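Local coordinates for KaiC domain-containing protein (Pyrococcus horikoshii, PDB 2ZTS), which probably acts as a KaiC-like P-loop ATPase, binding adenine nucleotide together with magnesium, at residues G54-E68 with I134-I147. Residues are numbered along the deposited sequence; the frame is centred on the assembly and turned at random.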
loop_
_atom_site.group_PDB
_atom_site.type_symbol
_atom_site.label_atom_id
_atom_site.label_comp_id
_atom_site.label_asym_id
_atom_site.label_seq_id
_atom_site.Cartn_x
_atom_site.Cartn_y
_atom_site.Cartn_z
ATOM N N GLY C 54 27.809 -17.177 26.341
ATOM C CA GLY C 54 28.865 -16.256 26.640
ATOM C C GLY C 54 29.383 -16.484 28.068
ATOM O O GLY C 54 30.570 -16.658 28.258
ATOM N N ALA C 55 28.484 -16.497 29.042
ATOM C CA ALA C 55 28.833 -16.650 30.443
ATOM C C ALA C 55 29.338 -18.057 30.829
ATOM O O ALA C 55 30.337 -18.180 31.554
ATOM C CB ALA C 55 27.637 -16.266 31.328
ATOM N N GLU C 56 28.634 -19.088 30.365
ATOM C CA GLU C 56 28.843 -20.465 30.781
ATOM C C GLU C 56 30.037 -21.102 30.098
ATOM O O GLU C 56 30.770 -21.838 30.716
ATOM C CB GLU C 56 27.601 -21.312 30.456
ATOM C CG GLU C 56 27.666 -22.740 30.999
ATOM C CD GLU C 56 27.192 -23.822 30.051
ATOM O OE1 GLU C 56 26.836 -23.534 28.883
ATOM O OE2 GLU C 56 27.169 -24.996 30.490
ATOM N N GLU C 57 30.199 -20.883 28.800
ATOM C CA GLU C 57 31.252 -21.562 28.031
ATOM C C GLU C 57 32.507 -20.698 27.931
ATOM O O GLU C 57 33.608 -21.217 27.958
ATOM C CB GLU C 57 30.766 -21.935 26.602
ATOM C CG GLU C 57 30.373 -23.386 26.357
ATOM C CD GLU C 57 30.701 -23.829 24.939
ATOM O OE1 GLU C 57 29.970 -23.416 24.015
ATOM O OE2 GLU C 57 31.691 -24.589 24.743
ATOM N N TYR C 58 32.336 -19.390 27.782
ATOM C CA TYR C 58 33.459 -18.475 27.511
ATOM C C TYR C 58 33.746 -17.502 28.634
ATOM O O TYR C 58 34.588 -16.656 28.471
ATOM C CB TYR C 58 33.237 -17.690 26.197
ATOM C CG TYR C 58 32.800 -18.557 25.048
ATOM C CD1 TYR C 58 33.641 -19.540 24.547
ATOM C CD2 TYR C 58 31.525 -18.416 24.468
ATOM C CE1 TYR C 58 33.260 -20.375 23.510
ATOM C CE2 TYR C 58 31.111 -19.257 23.399
ATOM C CZ TYR C 58 32.001 -20.226 22.932
ATOM O OH TYR C 58 31.652 -21.059 21.935
ATOM N N GLY C 59 33.039 -17.585 29.757
ATOM C CA GLY C 59 33.332 -16.754 30.913
ATOM C C GLY C 59 33.167 -15.258 30.740
ATOM O O GLY C 59 33.719 -14.505 31.536
ATOM N N GLU C 60 32.430 -14.800 29.714
ATOM C CA GLU C 60 32.207 -13.368 29.500
ATOM C C GLU C 60 30.877 -12.953 30.150
ATOM O O GLU C 60 29.835 -13.566 29.912
ATOM C CB GLU C 60 32.227 -13.032 27.990
ATOM C CG GLU C 60 33.383 -13.682 27.181
ATOM C CD GLU C 60 33.515 -13.194 25.714
ATOM O OE1 GLU C 60 32.498 -12.833 25.055
ATOM O OE2 GLU C 60 34.665 -13.205 25.177
ATOM N N PRO C 61 30.895 -11.939 31.008
ATOM C CA PRO C 61 29.643 -11.498 31.649
ATOM C C PRO C 61 28.698 -10.876 30.629
ATOM O O PRO C 61 29.188 -10.231 29.710
ATOM C CB PRO C 61 30.097 -10.448 32.684
ATOM C CG PRO C 61 31.653 -10.637 32.820
ATOM C CD PRO C 61 32.081 -11.187 31.471
ATOM N N GLY C 62 27.393 -11.065 30.799
ATOM C CA GLY C 62 26.388 -10.554 29.887
ATOM C C GLY C 62 25.147 -9.959 30.510
ATOM O O GLY C 62 24.685 -10.370 31.577
ATOM N N VAL C 63 24.606 -8.949 29.845
ATOM C CA VAL C 63 23.376 -8.329 30.258
ATOM C C VAL C 63 22.252 -8.622 29.229
ATOM O O VAL C 63 22.352 -8.245 28.090
ATOM C CB VAL C 63 23.543 -6.832 30.453
ATOM C CG1 VAL C 63 22.242 -6.214 30.851
ATOM C CG2 VAL C 63 24.632 -6.527 31.501
ATOM N N PHE C 64 21.180 -9.247 29.669
ATOM C CA PHE C 64 20.031 -9.454 28.845
ATOM C C PHE C 64 18.974 -8.487 29.282
ATOM O O PHE C 64 18.429 -8.596 30.391
ATOM C CB PHE C 64 19.597 -10.897 28.969
ATOM C CG PHE C 64 18.607 -11.344 27.924
ATOM C CD1 PHE C 64 18.977 -12.264 26.983
ATOM C CD2 PHE C 64 17.276 -10.885 27.943
ATOM C CE1 PHE C 64 18.085 -12.676 25.997
ATOM C CE2 PHE C 64 16.362 -11.301 26.972
ATOM C CZ PHE C 64 16.776 -12.227 25.996
ATOM N N VAL C 65 18.675 -7.510 28.422
ATOM C CA VAL C 65 17.636 -6.533 28.721
ATOM C C VAL C 65 16.391 -7.041 28.020
ATOM O O VAL C 65 16.464 -7.325 26.833
ATOM C CB VAL C 65 17.976 -5.192 28.156
ATOM C CG1 VAL C 65 16.890 -4.193 28.391
ATOM C CG2 VAL C 65 19.367 -4.708 28.650
ATOM N N THR C 66 15.262 -7.152 28.732
ATOM C CA THR C 66 14.011 -7.499 28.126
ATOM C C THR C 66 12.814 -6.649 28.534
ATOM O O THR C 66 12.589 -6.392 29.694
ATOM C CB THR C 66 13.736 -9.022 28.333
ATOM O OG1 THR C 66 12.405 -9.349 27.909
ATOM C CG2 THR C 66 13.873 -9.472 29.761
ATOM N N LEU C 67 12.061 -6.182 27.543
ATOM C CA LEU C 67 10.770 -5.528 27.777
ATOM C C LEU C 67 9.646 -6.350 27.134
ATOM O O LEU C 67 8.489 -5.945 27.089
ATOM C CB LEU C 67 10.863 -4.079 27.209
ATOM C CG LEU C 67 11.097 -2.840 28.101
ATOM C CD1 LEU C 67 11.225 -3.067 29.607
ATOM C CD2 LEU C 67 12.230 -2.013 27.593
ATOM N N GLU C 68 9.986 -7.519 26.601
ATOM C CA GLU C 68 9.004 -8.476 26.077
ATOM C C GLU C 68 8.421 -9.373 27.182
ATOM O O GLU C 68 7.302 -9.883 27.118
ATOM C CB GLU C 68 9.700 -9.390 25.069
ATOM C CG GLU C 68 10.237 -8.704 23.811
ATOM C CD GLU C 68 9.350 -8.869 22.546
ATOM O OE1 GLU C 68 8.529 -9.833 22.499
ATOM O OE2 GLU C 68 9.515 -8.054 21.581
ATOM N N ILE C 134 28.880 -5.190 36.112
ATOM C CA ILE C 134 29.380 -6.545 35.967
ATOM C C ILE C 134 30.526 -6.667 34.964
ATOM O O ILE C 134 30.968 -7.754 34.714
ATOM C CB ILE C 134 28.246 -7.548 35.650
ATOM C CG1 ILE C 134 27.676 -7.334 34.225
ATOM C CG2 ILE C 134 27.114 -7.414 36.699
ATOM C CD1 ILE C 134 26.775 -8.447 33.806
ATOM N N ASN C 135 31.020 -5.552 34.437
ATOM C CA ASN C 135 32.044 -5.567 33.371
ATOM C C ASN C 135 31.583 -6.423 32.159
ATOM O O ASN C 135 32.316 -7.277 31.662
ATOM C CB ASN C 135 33.351 -6.121 33.916
ATOM C CG ASN C 135 34.558 -5.705 33.086
ATOM O OD1 ASN C 135 34.452 -4.929 32.138
ATOM N ND2 ASN C 135 35.736 -6.207 33.472
ATOM N N ALA C 136 30.332 -6.217 31.745
ATOM C CA ALA C 136 29.702 -7.010 30.697
ATOM C C ALA C 136 30.539 -6.883 29.421
ATOM O O ALA C 136 31.009 -5.822 29.092
ATOM C CB ALA C 136 28.277 -6.489 30.448
ATOM N N LYS C 137 30.764 -7.983 28.729
ATOM C CA LYS C 137 31.261 -7.895 27.384
ATOM C C LYS C 137 30.110 -8.148 26.348
ATOM O O LYS C 137 30.325 -7.946 25.165
ATOM C CB LYS C 137 32.459 -8.840 27.186
ATOM C CG LYS C 137 33.767 -8.391 27.884
ATOM C CD LYS C 137 34.631 -9.585 28.218
ATOM C CE LYS C 137 36.152 -9.279 28.367
ATOM N NZ LYS C 137 36.962 -10.455 27.832
ATOM N N ARG C 138 28.929 -8.576 26.800
ATOM C CA ARG C 138 27.835 -8.967 25.919
ATOM C C ARG C 138 26.551 -8.284 26.369
ATOM O O ARG C 138 26.323 -8.102 27.563
ATOM C CB ARG C 138 27.680 -10.466 25.956
ATOM C CG ARG C 138 28.703 -11.228 25.167
ATOM C CD ARG C 138 28.459 -12.720 25.114
ATOM N NE ARG C 138 29.719 -13.375 24.771
ATOM C CZ ARG C 138 29.870 -14.397 23.952
ATOM N NH1 ARG C 138 28.847 -14.985 23.379
ATOM N NH2 ARG C 138 31.092 -14.871 23.707
ATOM N N LEU C 139 25.718 -7.881 25.426
ATOM C CA LEU C 139 24.481 -7.148 25.736
ATOM C C LEU C 139 23.369 -7.566 24.759
ATOM O O LEU C 139 23.635 -7.735 23.590
ATOM C CB LEU C 139 24.728 -5.635 25.662
ATOM C CG LEU C 139 23.484 -4.737 25.829
ATOM C CD1 LEU C 139 22.776 -4.919 27.162
ATOM C CD2 LEU C 139 23.896 -3.258 25.615
ATOM N N VAL C 140 22.158 -7.726 25.239
ATOM C CA VAL C 140 20.984 -8.010 24.393
ATOM C C VAL C 140 19.888 -7.033 24.789
ATOM O O VAL C 140 19.700 -6.793 25.968
ATOM C CB VAL C 140 20.475 -9.443 24.615
ATOM C CG1 VAL C 140 19.065 -9.627 24.094
ATOM C CG2 VAL C 140 21.402 -10.437 23.955
ATOM N N ILE C 141 19.209 -6.451 23.806
ATOM C CA ILE C 141 17.983 -5.711 24.017
ATOM C C ILE C 141 16.937 -6.407 23.175
ATOM O O ILE C 141 16.942 -6.344 21.949
ATOM C CB ILE C 141 18.145 -4.217 23.650
ATOM C CG1 ILE C 141 19.340 -3.609 24.470
ATOM C CG2 ILE C 141 16.818 -3.464 23.852
ATOM C CD1 ILE C 141 19.507 -2.105 24.370
ATOM N N ASP C 142 16.093 -7.144 23.870
ATOM C CA ASP C 142 14.959 -7.830 23.304
ATOM C C ASP C 142 13.743 -7.097 23.822
ATOM O O ASP C 142 13.354 -7.343 24.907
ATOM C CB ASP C 142 14.978 -9.266 23.802
ATOM C CG ASP C 142 14.056 -10.166 23.036
ATOM O OD1 ASP C 142 13.734 -11.256 23.595
ATOM O OD2 ASP C 142 13.670 -9.892 21.853
ATOM N N SER C 143 13.126 -6.190 23.071
ATOM C CA SER C 143 13.317 -5.982 21.664
ATOM C C SER C 143 13.054 -4.518 21.424
ATOM O O SER C 143 12.504 -3.807 22.288
ATOM C CB SER C 143 12.264 -6.796 20.912
ATOM O OG SER C 143 10.972 -6.187 21.085
ATOM N N ILE C 144 13.462 -4.039 20.253
ATOM C CA ILE C 144 13.111 -2.693 19.860
ATOM C C ILE C 144 11.584 -2.413 19.777
ATOM O O ILE C 144 11.132 -1.381 20.226
ATOM C CB ILE C 144 13.867 -2.323 18.561
ATOM C CG1 ILE C 144 15.361 -2.142 18.902
ATOM C CG2 ILE C 144 13.340 -1.072 17.947
ATOM C CD1 ILE C 144 16.168 -2.092 17.656
ATOM N N PRO C 145 10.786 -3.262 19.166
ATOM C CA PRO C 145 9.322 -3.012 19.201
ATOM C C PRO C 145 8.761 -2.969 20.636
ATOM O O PRO C 145 7.840 -2.238 20.848
ATOM C CB PRO C 145 8.732 -4.217 18.463
ATOM C CG PRO C 145 9.834 -4.755 17.641
ATOM C CD PRO C 145 11.139 -4.458 18.372
ATOM N N SER C 146 9.334 -3.715 21.585
ATOM C CA SER C 146 8.846 -3.747 22.948
ATOM C C SER C 146 9.049 -2.361 23.586
ATOM O O SER C 146 8.179 -1.894 24.371
ATOM C CB SER C 146 9.507 -4.862 23.784
ATOM O OG SER C 146 10.926 -4.597 24.105
ATOM N N ILE C 147 10.152 -1.688 23.228
ATOM C CA ILE C 147 10.406 -0.333 23.678
ATOM C C ILE C 147 9.412 0.625 23.008
ATOM O O ILE C 147 8.805 1.462 23.640
ATOM C CB ILE C 147 11.848 0.145 23.370
ATOM C CG1 ILE C 147 12.910 -0.710 24.081
ATOM C CG2 ILE C 147 11.976 1.618 23.702
ATOM C CD1 ILE C 147 14.357 -0.384 23.619
HETATM O O HOH W 1 12.754 -11.587 26.209
#
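Val63 and Val65 lock strand 62-66 onto strand 138-142 in parallel register, the axes 4° apart: Val63 N and O pair with Arg138 O and Val140 N, and Val65 N and O with Val140 O and Asp142 N. Leu67 N carries the ladder on to Asp142 O.

On the face of Arg138, Val140 and Asp142, the arginine runs out extended so that NE and NH2 both grip Glu60 OE1, each at 2.8 Å. This oxygen lies in the guanidinium plane, whereas the carboxylate is turned 69° from it. Gly54 CA sits over one face of the guanidinium, 3.4 Å from Arg138 CZ, and NH1 reaches Lys13 O and Phe50 O. A leucine in place of Arg138 would probably leave the Glu60 carboxylate without its mate and take the NH1 bonds away from those helix and loop carbonyls.

Further along, Val140 CG1 makes a CH-pi contact over the Phe64 ring, 3.9 Å from its centroid. Asp142, a magnesium-site residue, swings CG anti to its N (chi1 -166°); OD1 takes a water shared with Thr66 OG1 and a bond from Thr44 of the P-loop, while OD2 meets Thr178.

The opposite face, with Val63, Val65, Leu139 and Ile141, packs under helices 120-134 and 157-171. Strands 94-97 and 174-179 flank the pair within the parallel core of this P-loop NTPase sheet.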